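Local coordinates for acetyl-CoA C-acetyltransferase (Syntrophomonas wolfei subsp. wolfei, PDB 7N7Z) that acts as an acetyl-CoA acetyltransferase, a thiolase that interconverts two molecules of acetyl-CoA with acetoacetyl-CoA and free coenzyme A, at the interface of chains A and B and the interface of chains A and C. Numbering follows the deposited sequence. Chains: chain A/B/C, Acetyl-CoA C-acetyltransferase.

Contact 1: the interface of chains A and B. Residues chain A 21, 127, 145, 147-148, 253; chain B 136-139.
With CG anti to its backbone N (chi1 -175°), the side chain of B:Met138 runs out from its loop between A:Met147 and A:Ile253, while A:Tyr127, its CG beside the backbone N (chi1 -88°), turns its phenol toward the backbone of B:Gly139. The loop B:Tyr136–B:Gly139, between strands 127-129 and 141-145, resembles the tetramerisation loop of tetrameric thiolases and probably joins dimers here. The hydroxyl A:Tyr127 OH donates to the carbonyl B:Gly139 O at 2.7 Å, and this oxygen lies at the ring edge, in the ring plane. Behind the ring, A:Asp145 CA covers one face near the rim, and from the other chain B:Tyr136 CB comes within 3.5 Å of A:Tyr127 CZ. A phenylalanine at A:Tyr127 would probably leave B:Gly139 O without this donor and the loop less firmly held. The amide B:Gly139 N is fixed separately, donating at 3.0 Å to the carboxylate oxygen A:Asp145 OD2 on its anti lone pair. The thioether B:Met138 SD lies 3.7 Å from the methyl A:Ile253 CD1 and 3.8 Å from A:Met147 CE, the two methionine side chains crossing at about a right angle. A:Leu148 reaches B:Gly139 CA with its CD1 branch at 3.7 Å. A:Tyr21 points its hydroxyl at the carbonyl of B:Arg137, but the modelled approach is too short to trust.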
loop_
_atom_site.group_PDB
_atom_site.type_symbol
_atom_site.label_atom_id
_atom_site.label_comp_id
_atom_site.label_asym_id
_atom_site.label_seq_id
_atom_site.Cartn_x
_atom_site.Cartn_y
_atom_site.Cartn_z
ATOM N N TYR A 21 -19.503 -12.399 1.805
ATOM C CA TYR A 21 -18.314 -11.595 1.552
ATOM C C TYR A 21 -18.433 -10.249 2.250
ATOM O O TYR A 21 -19.369 -9.486 1.993
ATOM C CB TYR A 21 -18.129 -11.402 0.046
ATOM C CG TYR A 21 -16.937 -10.554 -0.336
ATOM C CD1 TYR A 21 -15.643 -11.035 -0.194
ATOM C CD2 TYR A 21 -17.107 -9.277 -0.853
ATOM C CE1 TYR A 21 -14.552 -10.269 -0.550
ATOM C CE2 TYR A 21 -16.022 -8.502 -1.210
ATOM C CZ TYR A 21 -14.747 -9.003 -1.057
ATOM O OH TYR A 21 -13.663 -8.234 -1.414
ATOM N N TYR A 127 -4.404 -7.336 0.375
ATOM C CA TYR A 127 -3.924 -6.861 -0.913
ATOM C C TYR A 127 -2.398 -6.941 -0.951
ATOM O O TYR A 127 -1.727 -6.940 0.083
ATOM C CB TYR A 127 -4.392 -5.429 -1.168
ATOM C CG TYR A 127 -5.753 -5.330 -1.827
ATOM C CD1 TYR A 127 -6.903 -5.737 -1.161
ATOM C CD2 TYR A 127 -5.887 -4.829 -3.115
ATOM C CE1 TYR A 127 -8.149 -5.647 -1.762
ATOM C CE2 TYR A 127 -7.127 -4.734 -3.724
ATOM C CZ TYR A 127 -8.255 -5.144 -3.044
ATOM O OH TYR A 127 -9.492 -5.049 -3.647
ATOM N N ASP A 145 -5.442 -7.243 -5.636
ATOM C CA ASP A 145 -6.359 -8.070 -4.857
ATOM C C ASP A 145 -5.912 -9.521 -4.981
ATOM O O ASP A 145 -6.127 -10.163 -6.011
ATOM C CB ASP A 145 -7.787 -7.884 -5.356
ATOM C CG ASP A 145 -8.808 -8.599 -4.493
ATOM O OD1 ASP A 145 -8.409 -9.445 -3.667
ATOM O OD2 ASP A 145 -10.013 -8.310 -4.639
ATOM N N MET A 147 -7.080 -12.148 -3.679
ATOM C CA MET A 147 -8.211 -13.041 -3.902
ATOM C C MET A 147 -8.395 -13.347 -5.380
ATOM O O MET A 147 -8.797 -14.460 -5.741
ATOM C CB MET A 147 -9.480 -12.411 -3.328
ATOM C CG MET A 147 -10.692 -13.325 -3.318
ATOM S SD MET A 147 -12.143 -12.501 -2.635
ATOM C CE MET A 147 -12.482 -11.292 -3.908
ATOM N N LEU A 148 -8.102 -12.380 -6.248
ATOM C CA LEU A 148 -8.235 -12.563 -7.687
ATOM C C LEU A 148 -6.919 -12.985 -8.332
ATOM O O LEU A 148 -6.863 -14.009 -9.020
ATOM C CB LEU A 148 -8.742 -11.270 -8.332
ATOM C CG LEU A 148 -10.113 -10.773 -7.872
ATOM C CD1 LEU A 148 -10.440 -9.439 -8.520
ATOM C CD2 LEU A 148 -11.190 -11.797 -8.183
ATOM N N ILE A 253 -18.733 -15.295 -3.133
ATOM C CA ILE A 253 -17.527 -15.168 -2.325
ATOM C C ILE A 253 -17.954 -15.163 -0.863
ATOM O O ILE A 253 -18.861 -14.416 -0.477
ATOM C CB ILE A 253 -16.757 -13.889 -2.696
ATOM C CG1 ILE A 253 -16.448 -13.886 -4.199
ATOM C CG2 ILE A 253 -15.469 -13.778 -1.898
ATOM C CD1 ILE A 253 -15.784 -12.615 -4.702
ATOM N N TYR B 136 -10.563 -0.871 -1.028
ATOM C CA TYR B 136 -10.709 -1.230 -2.431
ATOM C C TYR B 136 -11.869 -2.189 -2.666
ATOM O O TYR B 136 -12.226 -2.433 -3.823
ATOM C CB TYR B 136 -9.408 -1.850 -2.950
ATOM C CG TYR B 136 -8.231 -0.899 -2.936
ATOM C CD1 TYR B 136 -7.571 -0.598 -1.752
ATOM C CD2 TYR B 136 -7.780 -0.302 -4.106
ATOM C CE1 TYR B 136 -6.496 0.272 -1.732
ATOM C CE2 TYR B 136 -6.705 0.569 -4.096
ATOM C CZ TYR B 136 -6.067 0.852 -2.906
ATOM O OH TYR B 136 -4.996 1.719 -2.890
ATOM N N ARG B 137 -12.458 -2.732 -1.600
ATOM C CA ARG B 137 -13.640 -3.583 -1.692
ATOM C C ARG B 137 -13.361 -4.852 -2.492
ATOM O O ARG B 137 -13.452 -5.960 -1.953
ATOM C CB ARG B 137 -14.809 -2.811 -2.313
ATOM C CG ARG B 137 -14.905 -1.343 -1.891
ATOM C CD ARG B 137 -14.875 -1.164 -0.375
ATOM N NE ARG B 137 -15.955 -1.878 0.296
ATOM C CZ ARG B 137 -16.152 -1.878 1.608
ATOM N NH1 ARG B 137 -15.354 -1.211 2.427
ATOM N NH2 ARG B 137 -17.175 -2.563 2.111
ATOM N N MET B 138 -13.041 -4.707 -3.775
ATOM C CA MET B 138 -12.707 -5.849 -4.614
ATOM C C MET B 138 -12.010 -5.340 -5.868
ATOM O O MET B 138 -12.265 -4.223 -6.324
ATOM C CB MET B 138 -13.952 -6.665 -4.985
ATOM C CG MET B 138 -13.644 -7.943 -5.757
ATOM S SD MET B 138 -15.005 -9.125 -5.768
ATOM C CE MET B 138 -15.782 -8.728 -7.333
ATOM N N GLY B 139 -11.124 -6.167 -6.408
ATOM C CA GLY B 139 -10.403 -5.829 -7.616
ATOM C C GLY B 139 -9.156 -5.005 -7.342
ATOM O O GLY B 139 -8.969 -4.433 -6.270
#

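Contact 2: the interface of chains A and C. Residues chain A 71, 81-85; chain C 286-287, 391-393.
The glycine-rich turn of the thiolase Cys-X-Gly motif, which begins at the predicted catalytic C:Cys388, brings C:Gly391–C:Ser393 against A:Arg71 of helix 69-77 and the loop leading into strand 84-89. A:Arg71 leaves its helix with CG anti to the backbone N and bends at chi2 (57°), which carries the guanidinium across to the turn. Its NE donates to the carbonyl C:Gly391 O at 2.9 Å from above the carbonyl plane, and NH2 adds a weak bond to the same oxygen. Within chain A, A:Arg71 NH2 gives a straighter bond (162° at H) to A:Val81 O at 2.9 Å, which accepts on a lone pair in its carbonyl plane; this second-shell tie helps fix the rotation of the guanidinium. The hydroxyl C:Ser393 OG donates to A:Ser83 O at 2.9 Å, again on an in-plane lone pair of the carbonyl, and makes a weak bond with A:Ser85 OG. A water held by C:Ser393 N at 2.8 Å also touches A:Ser85 OG, bridging the chains. Further along, C:Gly286 N donates to A:Arg82 O at 2.9 Å. Together these bonds pin the turn that follows the predicted catalytic cysteine of one subunit to its neighbour and probably help hold its shape.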
loop_
_atom_site.group_PDB
_atom_site.type_symbol
_atom_site.label_atom_id
_atom_site.label_comp_id
_atom_site.label_asym_id
_atom_site.label_seq_id
_atom_site.Cartn_x
_atom_site.Cartn_y
_atom_site.Cartn_z
ATOM N N ARG A 71 -0.231 -25.189 11.917
ATOM C CA ARG A 71 0.506 -25.424 13.153
ATOM C C ARG A 71 -0.056 -24.580 14.289
ATOM O O ARG A 71 -0.203 -25.064 15.417
ATOM C CB ARG A 71 1.991 -25.126 12.945
ATOM C CG ARG A 71 2.847 -25.290 14.195
ATOM C CD ARG A 71 2.719 -26.685 14.788
ATOM N NE ARG A 71 3.821 -26.997 15.691
ATOM C CZ ARG A 71 4.114 -28.216 16.124
ATOM N NH1 ARG A 71 3.403 -29.270 15.759
ATOM N NH2 ARG A 71 5.148 -28.381 16.945
ATOM N N VAL A 81 2.943 -31.131 20.731
ATOM C CA VAL A 81 4.000 -30.506 19.945
ATOM C C VAL A 81 4.667 -31.505 19.010
ATOM O O VAL A 81 5.231 -31.109 17.984
ATOM C CB VAL A 81 5.039 -29.841 20.874
ATOM C CG1 VAL A 81 4.397 -28.693 21.645
ATOM C CG2 VAL A 81 5.649 -30.861 21.826
ATOM N N ARG A 82 4.617 -32.799 19.336
ATOM C CA ARG A 82 5.166 -33.815 18.447
ATOM C C ARG A 82 4.335 -33.988 17.184
ATOM O O ARG A 82 4.811 -34.603 16.223
ATOM C CB ARG A 82 5.267 -35.154 19.180
ATOM C CG ARG A 82 3.928 -35.685 19.677
ATOM C CD ARG A 82 3.853 -37.201 19.599
ATOM N NE ARG A 82 2.554 -37.699 20.038
ATOM C CZ ARG A 82 1.554 -38.026 19.230
ATOM N NH1 ARG A 82 1.670 -37.947 17.914
ATOM N NH2 ARG A 82 0.405 -38.441 19.756
ATOM N N SER A 83 3.112 -33.465 17.164
ATOM C CA SER A 83 2.233 -33.655 16.024
ATOM C C SER A 83 2.837 -33.039 14.766
ATOM O O SER A 83 3.682 -32.141 14.820
ATOM C CB SER A 83 0.864 -33.032 16.297
ATOM O OG SER A 83 0.967 -31.625 16.437
ATOM N N GLY A 84 2.388 -33.541 13.618
ATOM C CA GLY A 84 2.764 -32.961 12.351
ATOM C C GLY A 84 1.806 -31.865 11.920
ATOM O O GLY A 84 0.684 -31.761 12.412
ATOM N N SER A 85 2.267 -31.034 10.989
ATOM C CA SER A 85 1.460 -29.934 10.485
ATOM C C SER A 85 1.879 -29.633 9.056
ATOM O O SER A 85 3.058 -29.743 8.712
ATOM C CB SER A 85 1.613 -28.681 11.353
ATOM O OG SER A 85 2.847 -28.033 11.097
ATOM N N GLY C 286 7.401 -33.524 15.483
ATOM C CA GLY C 286 7.479 -32.154 15.928
ATOM C C GLY C 286 8.187 -31.981 17.257
ATOM O O GLY C 286 8.363 -32.922 18.027
ATOM N N VAL C 287 8.613 -30.743 17.498
ATOM C CA VAL C 287 9.094 -30.291 18.793
ATOM C C VAL C 287 8.448 -28.937 19.061
ATOM O O VAL C 287 7.835 -28.335 18.179
ATOM C CB VAL C 287 10.632 -30.191 18.858
ATOM C CG1 VAL C 287 11.261 -31.565 18.689
ATOM C CG2 VAL C 287 11.154 -29.228 17.804
ATOM N N GLY C 391 7.960 -23.762 13.581
ATOM C CA GLY C 391 6.811 -24.297 14.265
ATOM C C GLY C 391 7.086 -25.604 14.982
ATOM O O GLY C 391 6.494 -25.857 16.038
ATOM N N GLY C 392 7.965 -26.440 14.430
ATOM C CA GLY C 392 8.390 -27.646 15.113
ATOM C C GLY C 392 8.316 -28.911 14.282
ATOM O O GLY C 392 9.187 -29.778 14.395
ATOM N N SER C 393 7.286 -29.034 13.446
ATOM C CA SER C 393 7.052 -30.272 12.710
ATOM C C SER C 393 8.177 -30.556 11.722
ATOM O O SER C 393 8.086 -30.190 10.546
ATOM C CB SER C 393 5.709 -30.207 11.978
ATOM O OG SER C 393 4.628 -30.166 12.896
HETATM O O HOH W 1 5.661 -26.981 12.356
#

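Contact 3: the interface of chains A and C. Residues chain A 68, 85-87; chain C 88-91, 97, 390.
C:Ser89 N donates to A:Met87 O at 2.6 Å and A:Met87 N returns a bond to C:Ser89 O at 2.7 Å, pairing the 84-89 strands of the two chains as an antiparallel bridge. Beside it, A:Cys86 places its thiol between its own backbone N and carbonyl carbon (chi1 72°), which lays SG over one face of the C:Arg97 guanidinium, toward the rim and 3.7 Å from C:Arg97 CZ. That guanidinium is positioned from within chain C: C:Arg97 NH1 donates to the side-chain carbonyl C:Gln90 OE1 at 2.8 Å, nearly straight at 163° and in the guanidinium plane. The modelled approach of the C:Gln90 side chain to A:Ser85 O is too close to trust. An alanine at C:Gln90 would probably deprive C:Arg97 NH1 of its acceptor and let the guanidinium turn away from A:Cys86. On the opposite flank A:Leu68 crosses C:Asn91 obliquely, its CD1 branch 3.4 Å from C:Ser89 O. A water links A:Leu68 N to C:Asn91 OD1. This strand pairing lies close to the predicted acyl-accepting C:Cys92 and may steady the short 3-10 helix 91-93 that carries it. The amide C:Asn91 ND2 donates at 2.8 Å to C:Gly390 O, which lies in the amide plane.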
loop_
_atom_site.group_PDB
_atom_site.type_symbol
_atom_site.label_atom_id
_atom_site.label_comp_id
_atom_site.label_asym_id
_atom_site.label_seq_id
_atom_site.Cartn_x
_atom_site.Cartn_y
_atom_site.Cartn_z
ATOM N N LEU A 68 2.686 -20.812 8.844
ATOM C CA LEU A 68 2.046 -22.124 8.844
ATOM C C LEU A 68 0.840 -22.131 9.778
ATOM O O LEU A 68 0.917 -22.655 10.897
ATOM C CB LEU A 68 3.049 -23.210 9.240
ATOM C CG LEU A 68 2.792 -24.597 8.643
ATOM C CD1 LEU A 68 2.948 -24.579 7.127
ATOM C CD2 LEU A 68 3.718 -25.637 9.261
ATOM N N SER A 85 2.267 -31.034 10.989
ATOM C CA SER A 85 1.460 -29.934 10.485
ATOM C C SER A 85 1.879 -29.633 9.056
ATOM O O SER A 85 3.058 -29.743 8.712
ATOM C CB SER A 85 1.613 -28.681 11.353
ATOM O OG SER A 85 2.847 -28.033 11.097
ATOM N N CYS A 86 0.906 -29.262 8.228
ATOM C CA CYS A 86 1.194 -28.846 6.864
ATOM C C CYS A 86 -0.026 -28.131 6.306
ATOM O O CYS A 86 -1.147 -28.294 6.797
ATOM C CB CYS A 86 1.585 -30.034 5.976
ATOM S SG CYS A 86 0.234 -31.154 5.545
ATOM N N MET A 87 0.217 -27.326 5.278
ATOM C CA MET A 87 -0.821 -26.576 4.585
ATOM C C MET A 87 -0.885 -27.060 3.146
ATOM O O MET A 87 0.152 -27.197 2.490
ATOM C CB MET A 87 -0.531 -25.075 4.625
ATOM C CG MET A 87 -1.629 -24.210 4.035
ATOM S SD MET A 87 -1.816 -22.653 4.923
ATOM C CE MET A 87 -0.124 -22.077 4.948
ATOM N N VAL C 88 1.681 -27.620 -1.418
ATOM C CA VAL C 88 1.856 -28.036 -0.034
ATOM C C VAL C 88 2.877 -27.123 0.625
ATOM O O VAL C 88 3.795 -26.611 -0.024
ATOM C CB VAL C 88 2.298 -29.514 0.064
ATOM C CG1 VAL C 88 3.494 -29.768 -0.836
ATOM C CG2 VAL C 88 2.618 -29.903 1.507
ATOM N N SER C 89 2.709 -26.923 1.930
ATOM C CA SER C 89 3.638 -26.121 2.711
ATOM C C SER C 89 3.836 -26.756 4.077
ATOM O O SER C 89 2.862 -27.040 4.783
ATOM C CB SER C 89 3.135 -24.682 2.870
ATOM O OG SER C 89 4.062 -23.907 3.610
ATOM N N GLN C 90 5.096 -26.991 4.433
ATOM C CA GLN C 90 5.517 -27.336 5.787
ATOM C C GLN C 90 6.748 -26.513 6.149
ATOM O O GLN C 90 7.754 -27.021 6.649
ATOM C CB GLN C 90 5.785 -28.835 5.918
ATOM C CG GLN C 90 5.862 -29.325 7.362
ATOM C CD GLN C 90 5.708 -30.833 7.494
ATOM O OE1 GLN C 90 4.935 -31.457 6.767
ATOM N NE2 GLN C 90 6.440 -31.424 8.433
ATOM N N ASN C 91 6.664 -25.207 5.877
ATOM C CA ASN C 91 7.773 -24.271 6.040
ATOM C C ASN C 91 9.049 -24.832 5.415
ATOM O O ASN C 91 9.096 -25.055 4.201
ATOM C CB ASN C 91 7.967 -23.929 7.521
ATOM C CG ASN C 91 7.048 -22.814 7.985
ATOM O OD1 ASN C 91 6.715 -21.908 7.219
ATOM N ND2 ASN C 91 6.637 -22.872 9.246
ATOM N N ARG C 97 7.831 -32.650 2.339
ATOM C CA ARG C 97 6.448 -33.098 2.487
ATOM C C ARG C 97 5.784 -33.298 1.130
ATOM O O ARG C 97 4.996 -34.235 0.956
ATOM C CB ARG C 97 5.648 -32.098 3.327
ATOM C CG ARG C 97 4.265 -32.601 3.754
ATOM C CD ARG C 97 4.357 -33.822 4.670
ATOM N NE ARG C 97 3.050 -34.396 4.975
ATOM C CZ ARG C 97 2.326 -34.103 6.048
ATOM N NH1 ARG C 97 2.734 -33.214 6.939
ATOM N NH2 ARG C 97 1.161 -34.719 6.232
ATOM N N GLY C 390 10.114 -24.433 10.953
ATOM C CA GLY C 390 9.464 -23.388 11.715
ATOM C C GLY C 390 8.138 -23.867 12.264
ATOM O O GLY C 390 7.279 -24.335 11.510
HETATM O O HOH W 2 4.518 -20.139 6.602
HETATM O O HOH W 3 5.661 -26.981 12.356
#

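Contact 4: the interface of chains A and C. Residues chain A 29, 64, 124-127; chain C 128-130, 133.
Strand 127-129 of chain A pairs antiparallel with the same strand of chain C, and the loop after the chain C strand packs against A:Asn124–A:Pro126. The bridge is made by C:Leu129 N to A:Tyr127 O at 2.8 Å and A:Tyr127 N to C:Leu129 O at 3.0 Å. C:Arg133, bent at chi3 (-58°), grips the carbonyl A:Ile125 O side-on with two nitrogens: NE, at 2.9 Å, takes a lone pair in the carbonyl plane, while NH2 approaches from above that plane. Over one face of this guanidinium lies the ring edge A:Tyr127 CE1, toward the rim and 3.8 Å from C:Arg133 CZ, with the two planes 37° apart. A:Arg29 and C:Gln130 meet tip to tip; a water bridges A:Arg29 NH1 and the amide oxygen C:Gln130 OE1, and A:Arg29 NH2 is tied within its own chain to A:Gly64 O. A:Pro126 CB packs 3.9 Å from C:Gln130 CA. The paired strands and C:Arg133, with A:Arg29 acting through water, thus join the two subunits in what is probably the tight thiolase dimer. Another water spans the backbones, 2.7 Å from C:Gln130 O and 2.9 Å from A:Ile125 O.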
loop_
_atom_site.group_PDB
_atom_site.type_symbol
_atom_site.label_atom_id
_atom_site.label_comp_id
_atom_site.label_asym_id
_atom_site.label_seq_id
_atom_site.Cartn_x
_atom_site.Cartn_y
_atom_site.Cartn_z
ATOM N N ARG A 29 -10.850 -13.759 11.608
ATOM C CA ARG A 29 -9.826 -14.178 10.667
ATOM C C ARG A 29 -9.905 -15.684 10.424
ATOM O O ARG A 29 -10.572 -16.430 11.146
ATOM C CB ARG A 29 -8.439 -13.790 11.176
ATOM C CG ARG A 29 -8.285 -12.304 11.485
ATOM C CD ARG A 29 -8.134 -11.463 10.220
ATOM N NE ARG A 29 -7.068 -11.948 9.350
ATOM C CZ ARG A 29 -5.793 -11.597 9.453
ATOM N NH1 ARG A 29 -5.379 -10.753 10.384
ATOM N NH2 ARG A 29 -4.909 -12.109 8.600
ATOM N N GLY A 64 -1.312 -13.521 4.824
ATOM C CA GLY A 64 -1.836 -12.712 5.903
ATOM C C GLY A 64 -2.167 -13.463 7.176
ATOM O O GLY A 64 -2.427 -12.819 8.199
ATOM N N ASN A 124 -11.050 -11.369 4.573
ATOM C CA ASN A 124 -9.804 -10.936 5.192
ATOM C C ASN A 124 -8.578 -11.266 4.344
ATOM O O ASN A 124 -7.453 -11.244 4.854
ATOM C CB ASN A 124 -9.670 -11.558 6.583
ATOM C CG ASN A 124 -10.613 -10.933 7.591
ATOM O OD1 ASN A 124 -10.462 -9.769 7.959
ATOM N ND2 ASN A 124 -11.595 -11.705 8.041
ATOM N N ILE A 125 -8.767 -11.571 3.067
ATOM C CA ILE A 125 -7.609 -11.753 2.183
ATOM C C ILE A 125 -6.941 -10.399 1.967
ATOM O O ILE A 125 -7.627 -9.426 1.606
ATOM C CB ILE A 125 -8.042 -12.373 0.852
ATOM C CG1 ILE A 125 -8.530 -13.807 1.066
ATOM C CG2 ILE A 125 -6.883 -12.357 -0.142
ATOM C CD1 ILE A 125 -9.201 -14.416 -0.149
ATOM N N PRO A 126 -5.635 -10.273 2.175
ATOM C CA PRO A 126 -4.986 -8.967 2.040
ATOM C C PRO A 126 -4.753 -8.601 0.579
ATOM O O PRO A 126 -4.892 -9.417 -0.332
ATOM C CB PRO A 126 -3.658 -9.158 2.780
ATOM C CG PRO A 126 -3.353 -10.605 2.612
ATOM C CD PRO A 126 -4.682 -11.320 2.591
ATOM N N TYR A 127 -4.404 -7.336 0.375
ATOM C CA TYR A 127 -3.924 -6.861 -0.913
ATOM C C TYR A 127 -2.398 -6.941 -0.951
ATOM O O TYR A 127 -1.727 -6.940 0.083
ATOM C CB TYR A 127 -4.392 -5.429 -1.168
ATOM C CG TYR A 127 -5.753 -5.330 -1.827
ATOM C CD1 TYR A 127 -6.903 -5.737 -1.161
ATOM C CD2 TYR A 127 -5.887 -4.829 -3.115
ATOM C CE1 TYR A 127 -8.149 -5.647 -1.762
ATOM C CE2 TYR A 127 -7.127 -4.734 -3.724
ATOM C CZ TYR A 127 -8.255 -5.144 -3.044
ATOM O OH TYR A 127 -9.492 -5.049 -3.647
ATOM N N LEU C 128 2.227 -7.077 2.137
ATOM C CA LEU C 128 0.787 -7.207 2.311
ATOM C C LEU C 128 0.178 -5.924 2.859
ATOM O O LEU C 128 0.787 -5.235 3.684
ATOM C CB LEU C 128 0.446 -8.357 3.262
ATOM C CG LEU C 128 1.224 -9.664 3.126
ATOM C CD1 LEU C 128 0.970 -10.542 4.342
ATOM C CD2 LEU C 128 0.848 -10.388 1.845
ATOM N N LEU C 129 -1.035 -5.619 2.402
ATOM C CA LEU C 129 -1.884 -4.581 2.985
ATOM C C LEU C 129 -3.105 -5.294 3.562
ATOM O O LEU C 129 -4.045 -5.626 2.832
ATOM C CB LEU C 129 -2.277 -3.535 1.948
ATOM C CG LEU C 129 -1.136 -2.698 1.366
ATOM C CD1 LEU C 129 -1.662 -1.772 0.278
ATOM C CD2 LEU C 129 -0.437 -1.902 2.458
ATOM N N GLN C 130 -3.084 -5.533 4.874
ATOM C CA GLN C 130 -4.097 -6.385 5.489
ATOM C C GLN C 130 -5.467 -5.717 5.499
ATOM O O GLN C 130 -6.488 -6.384 5.292
ATOM C CB GLN C 130 -3.666 -6.763 6.907
ATOM C CG GLN C 130 -4.492 -7.872 7.546
ATOM C CD GLN C 130 -4.396 -9.189 6.796
ATOM O OE1 GLN C 130 -3.480 -9.982 7.023
ATOM N NE2 GLN C 130 -5.350 -9.432 5.902
ATOM N N ARG C 133 -8.738 -4.160 1.955
ATOM C CA ARG C 133 -10.040 -4.571 1.440
ATOM C C ARG C 133 -11.161 -3.762 2.079
ATOM O O ARG C 133 -11.905 -3.053 1.392
ATOM C CB ARG C 133 -10.249 -6.068 1.679
ATOM C CG ARG C 133 -11.409 -6.665 0.893
ATOM C CD ARG C 133 -11.414 -8.187 0.973
ATOM N NE ARG C 133 -10.168 -8.759 0.477
ATOM C CZ ARG C 133 -9.864 -8.895 -0.806
ATOM N NH1 ARG C 133 -10.710 -8.536 -1.759
ATOM N NH2 ARG C 133 -8.680 -9.398 -1.142
HETATM O O HOH W 4 -8.324 -7.639 3.741
HETATM O O HOH W 5 -2.573 -10.080 10.084
HETATM O O HOH W 6 -8.236 -8.281 6.945
#

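Contacts 2, 3 and 4 lie along one two-fold interface of chains A and C: contacts 2 and 3 have centres about 10 Å apart and share A:Ser85 at the start of strand 84-89, whereas contacts 3 and 4 lie about 20 Å apart. Contact 1 belongs to the separate A–B interface, yet its centre is only about 9 Å from contact 4. A:Tyr127 serves both, with its backbone pairing to chain C and its hydroxyl reaching chain B. This arrangement fits a dimer of dimers in the four-chain assembly. Contact 3 is centred about 7 Å from the predicted nucleophile C:Cys92, so the A–C interface borders the active site.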